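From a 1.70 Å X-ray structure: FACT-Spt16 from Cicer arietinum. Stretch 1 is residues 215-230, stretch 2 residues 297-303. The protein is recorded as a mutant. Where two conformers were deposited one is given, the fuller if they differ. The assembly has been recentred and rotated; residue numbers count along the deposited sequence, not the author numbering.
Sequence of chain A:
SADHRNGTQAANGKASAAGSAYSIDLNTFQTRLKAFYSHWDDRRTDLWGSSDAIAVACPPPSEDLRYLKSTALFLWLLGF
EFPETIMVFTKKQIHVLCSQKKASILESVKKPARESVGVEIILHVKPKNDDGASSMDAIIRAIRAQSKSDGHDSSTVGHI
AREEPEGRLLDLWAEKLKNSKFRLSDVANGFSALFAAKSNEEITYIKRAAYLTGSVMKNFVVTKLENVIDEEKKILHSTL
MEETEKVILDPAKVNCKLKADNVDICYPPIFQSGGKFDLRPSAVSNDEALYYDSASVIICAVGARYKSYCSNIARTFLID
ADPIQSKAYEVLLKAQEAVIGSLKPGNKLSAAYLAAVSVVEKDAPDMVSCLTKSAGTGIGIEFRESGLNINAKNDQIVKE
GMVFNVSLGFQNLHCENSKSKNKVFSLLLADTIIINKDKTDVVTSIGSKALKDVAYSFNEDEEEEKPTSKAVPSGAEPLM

Stretch 1, residues 215-230: SVMKNFVVTKLENVID
Stretch 2 (297-303) VIICAVG

The packing of a helix against one face of a β-strand is well illustrated by FACT-Spt16 from Cicer arietinum, where the helix that runs through 215-230 lies over a strand through Ile298 and Cys300. Their N-to-C directions differ by 133°, and the axes approach to 9.6 Å. The register runs in opposite senses: CA of Met217 lies 7.4 Å from CA of Val302, CA of Val221 8.3 Å from CA of Cys300, and CA of Leu225 9.3 Å from CA of Ile298, so the backbones diverge toward the helix C-terminus.

No hydrogen bond crosses the interface; the backbone bonds made within a stretch are all in the helix. Most are of the i to i+4 type, as in Leu225 N to Val221 O (2.9 Å), but a wider pi-type turn spans 217-221. There Val216 O accepts from both Phe220 N (3.0 Å) and Val221 N (2.9 Å), and Val222 N reaches Met217 O (2.9 Å). Phe220 has phi/psi of -113/-60; Val221 returns to -59/-51.

The strand, with phi near -108 to -139 and psi near 127 to 152, alternates its side chains. Ile298 (m, t), Cys300 (t) and Val302 (p) point toward the helix, whereas Ile299 and Ala301 point away.

The side-chain contacts are all apolar, and the two stretches bury 315 Å² in total. Met217 (t, p, p) leaves its backbone sideways, yet its folded chain brings CE to 3.7 Å from Cys300 SG and 4.0 Å from Val302 CG1. Met217 CE also lies 3.6 Å from Cys300 O, a van der Waals contact. Val221 (t) adds CG1 at 3.8 Å from Cys300 SG. Val216 (t) makes a looser contact, CG1 to Val302 CG2 at 4.4 Å. Farther along the helix, branched side chains meet: Leu225 (m, t) sets CD1 4.3 Å from Ile298 CG2, and Ile229 (m, t) sets CD1 4.2 Å from Ile298 CD1.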

ATOM      1  N   SER A 215       2.851  -2.743 -17.717  1.00 14.47           N
ATOM      2  CA  SER A 215       3.129  -3.665 -18.813  1.00 16.78           C
ATOM      3  C   SER A 215       2.143  -4.828 -18.805  1.00 15.25           C
ATOM      4  O   SER A 215       1.696  -5.286 -19.861  1.00 20.62           O
ATOM      5  CB  SER A 215       4.554  -4.210 -18.725  1.00 28.15           C
ATOM      6  OG  SER A 215       5.498  -3.164 -18.698  1.00 41.16           O
ATOM      7  N   VAL A 216       1.832  -5.312 -17.609  1.00 13.97           N
ATOM      8  CA  VAL A 216       0.855  -6.377 -17.448  1.00 13.09           C
ATOM      9  C   VAL A 216      -0.535  -5.928 -17.918  1.00 19.00           C
ATOM     10  O   VAL A 216      -1.217  -6.655 -18.640  1.00 17.22           O
ATOM     11  CB  VAL A 216       0.819  -6.882 -15.990  1.00 13.63           C
ATOM     12  CG1 VAL A 216      -0.391  -7.767 -15.742  1.00 15.69           C
ATOM     13  CG2 VAL A 216       2.108  -7.620 -15.670  1.00 18.44           C
ATOM     14  N   MET A 217      -0.946  -4.723 -17.533  1.00 15.00           N
ATOM     15  CA  MET A 217      -2.249  -4.213 -17.970  1.00 12.11           C
ATOM     16  C   MET A 217      -2.289  -4.056 -19.483  1.00 17.19           C
ATOM     17  O   MET A 217      -3.230  -4.499 -20.146  1.00 14.36           O
ATOM     18  CB  MET A 217      -2.570  -2.869 -17.305  1.00 10.20           C
ATOM     19  CG  MET A 217      -3.888  -2.258 -17.780  1.00 11.93           C
ATOM     20  SD  MET A 217      -5.322  -3.196 -17.223  1.00 13.09           S
ATOM     21  CE  MET A 217      -5.427  -2.665 -15.529  1.00 11.62           C
ATOM     22  N   LYS A 218      -1.259  -3.427 -20.031  1.00 13.98           N
ATOM     23  CA  LYS A 218      -1.245  -3.120 -21.455  1.00 16.25           C
ATOM     24  C   LYS A 218      -1.041  -4.355 -22.328  1.00 16.94           C
ATOM     25  O   LYS A 218      -1.761  -4.558 -23.316  1.00 18.59           O
ATOM     26  CB  LYS A 218      -0.153  -2.095 -21.771  1.00 16.99           C
ATOM     27  CG  LYS A 218      -0.294  -1.472 -23.157  1.00 28.20           C
ATOM     28  CD  LYS A 218       0.970  -0.733 -23.570  1.00 39.41           C
ATOM     29  CE  LYS A 218       0.846  -0.138 -24.969  1.00 49.60           C
ATOM     30  NZ  LYS A 218       0.017   1.104 -24.983  1.00 57.05           N
ATOM     31  N   ASN A 219      -0.063  -5.177 -21.966  1.00 22.84           N
ATOM     32  CA  ASN A 219       0.376  -6.251 -22.848  1.00 21.11           C
ATOM     33  C   ASN A 219      -0.238  -7.611 -22.551  1.00 21.42           C
ATOM     34  O   ASN A 219      -0.159  -8.520 -23.377  1.00 28.10           O
ATOM     35  CB  ASN A 219       1.902  -6.348 -22.851  1.00 19.17           C
ATOM     36  CG  ASN A 219       2.558  -5.069 -23.323  1.00 29.56           C
ATOM     37  OD1 ASN A 219       2.118  -4.455 -24.297  1.00 28.20           O
ATOM     38  ND2 ASN A 219       3.610  -4.655 -22.630  1.00 29.76           N
ATOM     39  N   PHE A 220      -0.837  -7.764 -21.379  1.00 15.21           N
ATOM     40  CA  PHE A 220      -1.604  -8.975 -21.133  1.00 16.50           C
ATOM     41  C   PHE A 220      -3.099  -8.717 -21.002  1.00 19.80           C
ATOM     42  O   PHE A 220      -3.896  -9.256 -21.775  1.00 19.54           O
ATOM     43  CB  PHE A 220      -1.106  -9.762 -19.920  1.00 19.28           C
ATOM     44  CG  PHE A 220      -1.979 -10.940 -19.604  1.00 19.50           C
ATOM     45  CD1 PHE A 220      -1.956 -12.060 -20.423  1.00 25.41           C
ATOM     46  CD2 PHE A 220      -2.856 -10.909 -18.533  1.00 18.86           C
ATOM     47  CE1 PHE A 220      -2.768 -13.137 -20.166  1.00 24.01           C
ATOM     48  CE2 PHE A 220      -3.676 -11.989 -18.269  1.00 21.02           C
ATOM     49  CZ  PHE A 220      -3.633 -13.103 -19.088  1.00 22.93           C
ATOM     50  N   VAL A 221      -3.483  -7.909 -20.017  1.00 17.65           N
ATOM     51  CA  VAL A 221      -4.903  -7.742 -19.708  1.00 12.92           C
ATOM     52  C   VAL A 221      -5.714  -7.213 -20.884  1.00 15.45           C
ATOM     53  O   VAL A 221      -6.731  -7.798 -21.248  1.00 16.25           O
ATOM     54  CB  VAL A 221      -5.144  -6.870 -18.462  1.00 12.73           C
ATOM     55  CG1 VAL A 221      -6.641  -6.714 -18.208  1.00 15.51           C
ATOM     56  CG2 VAL A 221      -4.465  -7.499 -17.248  1.00 14.74           C
ATOM     57  N   VAL A 222      -5.267  -6.119 -21.493  1.00 14.80           N
ATOM     58  CA  VAL A 222      -6.034  -5.538 -22.592  1.00 15.51           C
ATOM     59  C   VAL A 222      -6.178  -6.522 -23.750  1.00 17.06           C
ATOM     60  O   VAL A 222      -7.277  -6.736 -24.258  1.00 17.92           O
ATOM     61  CB  VAL A 222      -5.446  -4.201 -23.061  1.00 15.33           C
ATOM     62  CG1 VAL A 222      -6.088  -3.771 -24.361  1.00 19.20           C
ATOM     63  CG2 VAL A 222      -5.634  -3.134 -21.975  1.00 17.13           C
ATOM     64  N   THR A 223      -5.075  -7.163 -24.117  1.00 19.03           N
ATOM     65  CA  THR A 223      -5.059  -8.171 -25.173  1.00 20.19           C
ATOM     66  C   THR A 223      -5.957  -9.364 -24.851  1.00 20.37           C
ATOM     67  O   THR A 223      -6.671  -9.873 -25.721  1.00 22.44           O
ATOM     68  CB  THR A 223      -3.625  -8.680 -25.410  1.00 27.65           C
ATOM     69  OG1 THR A 223      -2.793  -7.578 -25.785  1.00 33.59           O
ATOM     70  CG2 THR A 223      -3.593  -9.733 -26.514  1.00 28.61           C
ATOM     71  N   LYS A 224      -5.914  -9.813 -23.599  1.00 16.60           N
ATOM     72  CA  LYS A 224      -6.713 -10.957 -23.178  1.00 19.47           C
ATOM     73  C   LYS A 224      -8.199 -10.631 -23.267  1.00 18.13           C
ATOM     74  O   LYS A 224      -8.985 -11.410 -23.817  1.00 19.05           O
ATOM     75  CB  LYS A 224      -6.335 -11.365 -21.751  1.00 19.48           C
ATOM     76  CG  LYS A 224      -7.149 -12.525 -21.190  1.00 22.26           C
ATOM     77  CD  LYS A 224      -6.867 -13.820 -21.935  1.00 22.73           C
ATOM     78  CE  LYS A 224      -7.282 -15.023 -21.115  1.00 26.12           C
ATOM     79  NZ  LYS A 224      -6.976 -16.308 -21.811  1.00 28.30           N
ATOM     80  N   LEU A 225      -8.582  -9.475 -22.729  1.00 17.52           N
ATOM     81  CA  LEU A 225      -9.982  -9.052 -22.770  1.00 17.13           C
ATOM     82  C   LEU A 225     -10.465  -8.914 -24.207  1.00 21.00           C
ATOM     83  O   LEU A 225     -11.546  -9.408 -24.548  1.00 19.28           O
ATOM     84  CB  LEU A 225     -10.193  -7.748 -21.996  1.00 14.66           C
ATOM     85  CG  LEU A 225      -9.948  -7.810 -20.488  1.00 17.84           C
ATOM     86  CD1 LEU A 225     -10.119  -6.438 -19.855  1.00 18.32           C
ATOM     87  CD2 LEU A 225     -10.873  -8.830 -19.816  1.00 16.73           C
ATOM     88  N   GLU A 226      -9.661  -8.268 -25.052  1.00 20.18           N
ATOM     89  CA  GLU A 226     -10.013  -8.118 -26.469  1.00 18.90           C
ATOM     90  C   GLU A 226     -10.230  -9.463 -27.159  1.00 23.41           C
ATOM     91  O   GLU A 226     -11.186  -9.623 -27.922  1.00 27.56           O
ATOM     92  CB  GLU A 226      -8.955  -7.302 -27.225  1.00 21.24           C
ATOM     93  CG  GLU A 226      -8.901  -5.844 -26.791  1.00 26.77           C
ATOM     94  CD  GLU A 226      -7.836  -5.044 -27.514  1.00 31.11           C
ATOM     95  OE1 GLU A 226      -7.044  -5.642 -28.273  1.00 35.65           O
ATOM     96  OE2 GLU A 226      -7.797  -3.811 -27.312  1.00 27.71           O
ATOM     97  N   ASN A 227      -9.346 -10.423 -26.902  1.00 19.27           N
ATOM     98  CA  ASN A 227      -9.464 -11.756 -27.490  1.00 28.72           C
ATOM     99  C   ASN A 227     -10.717 -12.484 -27.000  1.00 28.05           C
ATOM    100  O   ASN A 227     -11.430 -13.118 -27.782  1.00 30.64           O
ATOM    101  CB  ASN A 227      -8.226 -12.600 -27.170  1.00 35.74           C
ATOM    102  CG  ASN A 227      -6.993 -12.161 -27.946  1.00 51.69           C
ATOM    103  OD1 ASN A 227      -7.038 -11.206 -28.722  1.00 52.04           O
ATOM    104  ND2 ASN A 227      -5.879 -12.860 -27.730  1.00 52.73           N
ATOM    105  N   VAL A 228     -10.974 -12.389 -25.698  1.00 24.32           N
ATOM    106  CA  VAL A 228     -12.137 -13.032 -25.086  1.00 25.28           C
ATOM    107  C   VAL A 228     -13.456 -12.486 -25.642  1.00 22.91           C
ATOM    108  O   VAL A 228     -14.368 -13.248 -25.962  1.00 27.80           O
ATOM    109  CB  VAL A 228     -12.108 -12.896 -23.542  1.00 28.00           C
ATOM    110  CG1 VAL A 228     -13.496 -13.137 -22.944  1.00 25.89           C
ATOM    111  CG2 VAL A 228     -11.091 -13.864 -22.945  1.00 23.71           C
ATOM    112  N   ILE A 229     -13.549 -11.168 -25.760  1.00 27.93           N
ATOM    113  CA  ILE A 229     -14.752 -10.541 -26.293  1.00 27.97           C
ATOM    114  C   ILE A 229     -14.910 -10.860 -27.784  1.00 33.16           C
ATOM    115  O   ILE A 229     -16.013 -11.156 -28.256  1.00 36.14           O
ATOM    116  CB  ILE A 229     -14.748  -9.022 -26.035  1.00 27.94           C
ATOM    117  CG1 ILE A 229     -14.765  -8.747 -24.531  1.00 22.86           C
ATOM    118  CG2 ILE A 229     -15.937  -8.346 -26.720  1.00 31.39           C
ATOM    119  CD1 ILE A 229     -14.301  -7.352 -24.148  1.00 23.35           C
ATOM    120  N   ASP A 230     -13.798 -10.823 -28.514  1.00 32.70           N
ATOM    121  CA  ASP A 230     -13.781 -11.155 -29.939  1.00 34.43           C
ATOM    122  C   ASP A 230     -14.290 -12.565 -30.220  1.00 40.45           C
ATOM    123  O   ASP A 230     -15.208 -12.761 -31.022  1.00 45.17           O
ATOM    124  CB  ASP A 230     -12.360 -11.034 -30.492  1.00 43.08           C
ATOM    125  CG  ASP A 230     -12.161  -9.792 -31.337  1.00 54.78           C
ATOM    126  OD1 ASP A 230     -13.100  -9.408 -32.070  1.00 64.17           O
ATOM    127  OD2 ASP A 230     -11.059  -9.205 -31.270  1.00 50.86           O
ATOM    128  N   VAL A 297     -19.667  -2.692 -18.564  1.00 13.21           N
ATOM    129  CA  VAL A 297     -18.365  -2.177 -18.152  1.00 12.40           C
ATOM    130  C   VAL A 297     -17.594  -3.284 -17.451  1.00 12.06           C
ATOM    131  O   VAL A 297     -18.184  -4.194 -16.869  1.00 13.52           O
ATOM    132  CB  VAL A 297     -18.453  -0.922 -17.249  1.00 23.56           C
ATOM    133  CG1 VAL A 297     -19.231   0.195 -17.936  1.00 22.05           C
ATOM    134  CG2 VAL A 297     -19.091  -1.252 -15.940  1.00 20.35           C
ATOM    135  N   ILE A 298     -16.274  -3.202 -17.543  1.00 11.61           N
ATOM    136  CA  ILE A 298     -15.380  -4.190 -16.946  1.00 12.19           C
ATOM    137  C   ILE A 298     -14.327  -3.431 -16.164  1.00 12.37           C
ATOM    138  O   ILE A 298     -13.678  -2.532 -16.708  1.00 13.44           O
ATOM    139  CB  ILE A 298     -14.694  -5.048 -18.039  1.00 12.09           C
ATOM    140  CG1 ILE A 298     -15.744  -5.843 -18.821  1.00 14.04           C
ATOM    141  CG2 ILE A 298     -13.640  -5.995 -17.430  1.00 11.73           C
ATOM    142  CD1 ILE A 298     -15.224  -6.473 -20.121  1.00 16.23           C
ATOM    143  N   ILE A 299     -14.147  -3.779 -14.890  1.00 10.16           N
ATOM    144  CA  ILE A 299     -13.117  -3.131 -14.079  1.00  9.49           C
ATOM    145  C   ILE A 299     -11.967  -4.100 -13.828  1.00 12.10           C
ATOM    146  O   ILE A 299     -12.193  -5.258 -13.482  1.00  9.89           O
ATOM    147  CB  ILE A 299     -13.678  -2.645 -12.727  1.00 10.48           C
ATOM    148  CG1 ILE A 299     -14.741  -1.557 -12.942  1.00  9.40           C
ATOM    149  CG2 ILE A 299     -12.557  -2.090 -11.834  1.00 11.08           C
ATOM    150  CD1 ILE A 299     -15.328  -1.034 -11.642  1.00 11.91           C
ATOM    151  N   CYS A 300     -10.741  -3.631 -14.044  0.63  9.10           N
ATOM    152  CA  CYS A 300      -9.549  -4.410 -13.710  0.63 11.21           C
ATOM    153  C   CYS A 300      -8.577  -3.582 -12.894  0.63 11.16           C
ATOM    154  O   CYS A 300      -8.185  -2.487 -13.294  0.63  8.59           O
ATOM    155  CB  CYS A 300      -8.819  -4.930 -14.954  0.63 12.55           C
ATOM    156  SG  CYS A 300      -7.232  -5.757 -14.544  0.63 13.77           S
ATOM    157  N   ALA A 301      -8.177  -4.119 -11.748  1.00  9.54           N
ATOM    158  CA  ALA A 301      -7.145  -3.484 -10.928  1.00  8.62           C
ATOM    159  C   ALA A 301      -6.036  -4.496 -10.691  1.00  7.92           C
ATOM    160  O   ALA A 301      -6.296  -5.626 -10.293  1.00 11.15           O
ATOM    161  CB  ALA A 301      -7.717  -3.002  -9.599  1.00  7.91           C
ATOM    162  N   VAL A 302      -4.798  -4.092 -10.957  1.00  7.87           N
ATOM    163  CA  VAL A 302      -3.671  -4.996 -10.747  1.00  8.10           C
ATOM    164  C   VAL A 302      -2.501  -4.238 -10.142  1.00  9.95           C
ATOM    165  O   VAL A 302      -2.290  -3.065 -10.434  1.00  9.60           O
ATOM    166  CB  VAL A 302      -3.273  -5.697 -12.075  1.00 18.47           C
ATOM    167  CG1 VAL A 302      -2.963  -4.687 -13.140  1.00 29.34           C
ATOM    168  CG2 VAL A 302      -2.097  -6.607 -11.879  1.00 26.29           C
ATOM    169  N   GLY A 303      -1.742  -4.897  -9.277  1.00 11.25           N
ATOM    170  CA  GLY A 303      -0.556  -4.247  -8.752  1.00  7.71           C
ATOM    171  C   GLY A 303       0.570  -5.233  -8.548  1.00 10.25           C
ATOM    172  O   GLY A 303       0.368  -6.299  -7.953  1.00 11.85           O
TER